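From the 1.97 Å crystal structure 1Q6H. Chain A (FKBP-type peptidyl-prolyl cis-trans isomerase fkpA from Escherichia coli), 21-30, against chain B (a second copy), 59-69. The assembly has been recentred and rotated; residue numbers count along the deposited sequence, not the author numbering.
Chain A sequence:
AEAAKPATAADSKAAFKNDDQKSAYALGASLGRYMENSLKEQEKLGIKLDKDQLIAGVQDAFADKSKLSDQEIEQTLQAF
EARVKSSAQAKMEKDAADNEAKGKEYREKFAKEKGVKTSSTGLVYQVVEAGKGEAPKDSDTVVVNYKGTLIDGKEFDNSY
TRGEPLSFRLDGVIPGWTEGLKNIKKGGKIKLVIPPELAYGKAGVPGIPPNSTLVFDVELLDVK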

# COMPACT_ATOMS: atom_id res chain seq x y z
N GLN A 21 4.34 -26.00 -12.46
CA GLN A 21 5.73 -25.87 -12.05
C GLN A 21 6.24 -24.46 -12.39
O GLN A 21 6.82 -23.79 -11.54
CB GLN A 21 6.63 -26.92 -12.70
CG GLN A 21 6.34 -28.37 -12.28
CD GLN A 21 7.29 -29.37 -12.95
OE1 GLN A 21 8.13 -28.98 -13.77
NE2 GLN A 21 7.19 -30.63 -12.59
N LYS A 22 6.00 -24.01 -13.62
CA LYS A 22 6.60 -22.79 -14.11
C LYS A 22 6.04 -21.56 -13.46
O LYS A 22 6.78 -20.68 -13.04
CB LYS A 22 6.44 -22.69 -15.63
CG LYS A 22 7.41 -21.71 -16.28
CD LYS A 22 7.33 -21.74 -17.81
CE LYS A 22 8.24 -20.69 -18.41
NZ LYS A 22 8.25 -20.64 -19.92
N SER A 23 4.72 -21.49 -13.37
CA SER A 23 4.09 -20.35 -12.73
C SER A 23 4.48 -20.29 -11.24
O SER A 23 4.65 -19.22 -10.70
CB SER A 23 2.56 -20.41 -12.89
OG SER A 23 2.14 -20.08 -14.19
N ALA A 24 4.60 -21.44 -10.58
CA ALA A 24 4.94 -21.42 -9.15
C ALA A 24 6.37 -20.84 -9.00
O ALA A 24 6.62 -19.98 -8.15
CB ALA A 24 4.90 -22.81 -8.60
N TYR A 25 7.27 -21.29 -9.87
CA TYR A 25 8.63 -20.79 -9.83
C TYR A 25 8.69 -19.28 -10.10
O TYR A 25 9.35 -18.53 -9.39
CB TYR A 25 9.51 -21.56 -10.78
CG TYR A 25 10.95 -21.23 -10.61
CD1 TYR A 25 11.52 -20.17 -11.31
CD2 TYR A 25 11.76 -21.96 -9.75
CE1 TYR A 25 12.85 -19.85 -11.16
CE2 TYR A 25 13.09 -21.62 -9.56
CZ TYR A 25 13.63 -20.58 -10.28
OH TYR A 25 14.96 -20.23 -10.15
N ALA A 26 7.98 -18.83 -11.12
CA ALA A 26 7.97 -17.43 -11.44
C ALA A 26 7.44 -16.62 -10.26
O ALA A 26 7.93 -15.53 -9.94
CB ALA A 26 7.11 -17.19 -12.69
N LEU A 27 6.37 -17.11 -9.67
CA LEU A 27 5.78 -16.42 -8.54
C LEU A 27 6.78 -16.29 -7.37
O LEU A 27 6.95 -15.23 -6.75
CB LEU A 27 4.56 -17.21 -8.09
CG LEU A 27 3.50 -16.21 -7.72
CD1 LEU A 27 2.14 -16.77 -8.05
CD2 LEU A 27 3.64 -15.87 -6.25
N GLY A 28 7.46 -17.38 -7.09
CA GLY A 28 8.45 -17.38 -6.02
C GLY A 28 9.57 -16.42 -6.38
O GLY A 28 10.00 -15.63 -5.55
N ALA A 29 10.00 -16.45 -7.65
CA ALA A 29 11.10 -15.59 -8.06
C ALA A 29 10.73 -14.13 -7.97
O ALA A 29 11.55 -13.29 -7.56
CB ALA A 29 11.56 -15.94 -9.45
N SER A 30 9.50 -13.82 -8.32
CA SER A 30 9.06 -12.45 -8.26
C SER A 30 9.11 -12.03 -6.80
O SER A 30 9.66 -10.97 -6.46
CB SER A 30 7.65 -12.31 -8.82
OG SER A 30 7.30 -10.93 -8.89
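Chain B 59-69: QDAFADKSKLS

Chain B 59-69 gathers at the edge and hydroxyl of A:Tyr25, while B:Ala61 rests on A:Ala29 and B:Leu68 on A:Ala26 and A:Lys22. A:21-30 is helical throughout, each amide from A:Tyr25 to A:Ser30 bonding to the carbonyl four residues earlier, as in A:Ala29 N to A:Tyr25 O at 2.8 Å. Chain B enters as the last turn of a helix, B:Gln59 to B:Phe62, and leaves helical geometry at B:Ala63. B:Asp64 takes a left-handed conformation (phi/psi 57/42), and B:Lys65 N returns to B:Asp60 O at 2.7 Å, closing the turn. Between B:Ala61 and B:Lys67 the chain shifts toward the N-terminal side of the chain A helix: B:Ala61 lies by A:Ala29 (CA to CA 5.0 Å), whereas B:Leu68 lies by A:Ala26 (CA to CA 7.3 Å).

A:Tyr25 points toward chain B and, with chi1 t (-171°) and chi2 -88°, extends its ring so that the hydroxyl reaches between the helix end and the loop. There A:Tyr25 OH donates to B:Asp60 OD2 at 2.6 Å and accepts from B:Lys67 N at 2.9 Å, with an N-H...O angle of 162°. One hydroxyl thus joins a helical carboxylate to a loop amide seven residues later. B:Asp60 is chi1 m (-74°), which carries its carboxylate to the phenol; the same OD2 makes a long salt bridge with B:Lys67 NZ at 3.8 Å. The lysine contributes from both ends: its backbone amide meets the tyrosine, and its side chain, m at chi1 (-65°) and p at chi4 (71°), bends its amine back toward the aspartate.

B:Ser66 OG and B:Leu68 CD1 both lie at the edge of the tyrosine ring, near its plane. B:Ser66 is t (-175°); its OG donates to B:Leu68 O at 3.0 Å, tying down the loop, and lies 3.8 Å from A:Tyr25 CE1 and 4.1 Å from A:Ala29 CB.

B:Leu68 points toward the helix in the m,t rotamer (-71°, 179°), placing CD1 3.8 Å from A:Tyr25 CD1 and 4.2 Å from A:Ala26 CB. Its other methyl, CD2, lies 4.2 Å from A:Lys22 CE. A:Lys22 leaves the helix sideways, but with all four chi angles t it is fully extended, and the end of its side chain comes nearer, with the CE methylene against the leucine.

At A:Ala29 the short side chains let the two backbones approach: B:Ala61 CB lies 3.3 Å from A:Ala29 O and 4.2 Å from A:Ala29 CB. Next to it, B:Phe62 is t (-157°); it starts sideways and its ring leads away from chain A. A:Ser23 and A:Ser30 point away from chain B. The last residue, B:Ser69, p (65°), caps a backbone N of the helix that follows and makes no contact with chain A 21-30; B:Leu68 is the last residue to touch it.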

# COMPACT_ATOMS: atom_id res chain seq x y z
N GLN B 59 14.00 -18.96 -3.10
CA GLN B 59 15.40 -19.18 -2.74
C GLN B 59 16.37 -18.74 -3.85
O GLN B 59 17.37 -18.08 -3.58
CB GLN B 59 15.66 -20.65 -2.41
CG GLN B 59 15.11 -21.09 -1.06
CD GLN B 59 15.01 -22.58 -0.94
OE1 GLN B 59 15.27 -23.31 -1.92
NE2 GLN B 59 14.59 -23.05 0.23
N ASP B 60 16.06 -19.09 -5.10
CA ASP B 60 16.96 -18.77 -6.23
C ASP B 60 17.09 -17.28 -6.43
O ASP B 60 18.20 -16.74 -6.55
CB ASP B 60 16.46 -19.42 -7.53
CG ASP B 60 16.69 -20.93 -7.57
OD1 ASP B 60 17.29 -21.48 -6.61
OD2 ASP B 60 16.31 -21.66 -8.51
N ALA B 61 15.95 -16.62 -6.45
CA ALA B 61 15.90 -15.18 -6.64
C ALA B 61 16.68 -14.51 -5.56
O ALA B 61 17.49 -13.61 -5.82
CB ALA B 61 14.44 -14.68 -6.65
N PHE B 62 16.50 -15.01 -4.35
CA PHE B 62 17.10 -14.39 -3.18
C PHE B 62 18.60 -14.55 -3.20
O PHE B 62 19.34 -13.76 -2.59
CB PHE B 62 16.47 -14.96 -1.90
CG PHE B 62 16.59 -14.06 -0.73
CD1 PHE B 62 16.16 -12.75 -0.80
CD2 PHE B 62 17.21 -14.49 0.42
CE1 PHE B 62 16.30 -11.90 0.27
CE2 PHE B 62 17.36 -13.63 1.50
CZ PHE B 62 16.90 -12.34 1.42
N ALA B 63 19.05 -15.56 -3.93
CA ALA B 63 20.47 -15.82 -4.12
C ALA B 63 20.95 -15.34 -5.48
O ALA B 63 22.06 -15.67 -5.90
CB ALA B 63 20.74 -17.30 -3.97
N ASP B 64 20.12 -14.57 -6.18
CA ASP B 64 20.47 -14.09 -7.53
C ASP B 64 20.81 -15.18 -8.53
O ASP B 64 21.75 -15.04 -9.32
CB ASP B 64 21.67 -13.15 -7.44
CG ASP B 64 21.41 -12.01 -6.52
OD1 ASP B 64 20.38 -11.33 -6.73
OD2 ASP B 64 22.14 -11.74 -5.53
N LYS B 65 20.04 -16.25 -8.53
CA LYS B 65 20.30 -17.33 -9.46
C LYS B 65 19.02 -17.88 -10.05
O LYS B 65 18.87 -19.08 -10.19
CB LYS B 65 21.10 -18.45 -8.77
CG LYS B 65 20.31 -19.35 -7.85
CD LYS B 65 21.21 -20.07 -6.83
CE LYS B 65 20.37 -20.73 -5.69
NZ LYS B 65 21.18 -21.01 -4.45
N SER B 66 18.11 -16.98 -10.42
CA SER B 66 16.87 -17.39 -11.07
C SER B 66 17.09 -18.16 -12.35
O SER B 66 17.92 -17.80 -13.19
CB SER B 66 16.00 -16.19 -11.41
OG SER B 66 14.73 -16.62 -11.93
N LYS B 67 16.33 -19.23 -12.53
CA LYS B 67 16.40 -20.02 -13.75
C LYS B 67 15.57 -19.39 -14.87
O LYS B 67 15.57 -19.89 -15.99
CB LYS B 67 15.92 -21.44 -13.48
CG LYS B 67 16.80 -22.20 -12.52
CD LYS B 67 16.21 -23.58 -12.21
CE LYS B 67 17.31 -24.59 -11.87
NZ LYS B 67 17.96 -24.37 -10.54
N LEU B 68 14.81 -18.35 -14.56
CA LEU B 68 14.01 -17.67 -15.56
C LEU B 68 14.46 -16.24 -15.72
O LEU B 68 14.76 -15.57 -14.73
CB LEU B 68 12.54 -17.67 -15.14
CG LEU B 68 11.82 -19.01 -15.20
CD1 LEU B 68 10.38 -18.81 -14.72
CD2 LEU B 68 11.87 -19.61 -16.60
N SER B 69 14.48 -15.78 -16.97
CA SER B 69 14.81 -14.39 -17.27
C SER B 69 13.70 -13.48 -16.77
O SER B 69 12.59 -13.94 -16.48
CB SER B 69 15.00 -14.20 -18.78
OG SER B 69 13.78 -14.42 -19.48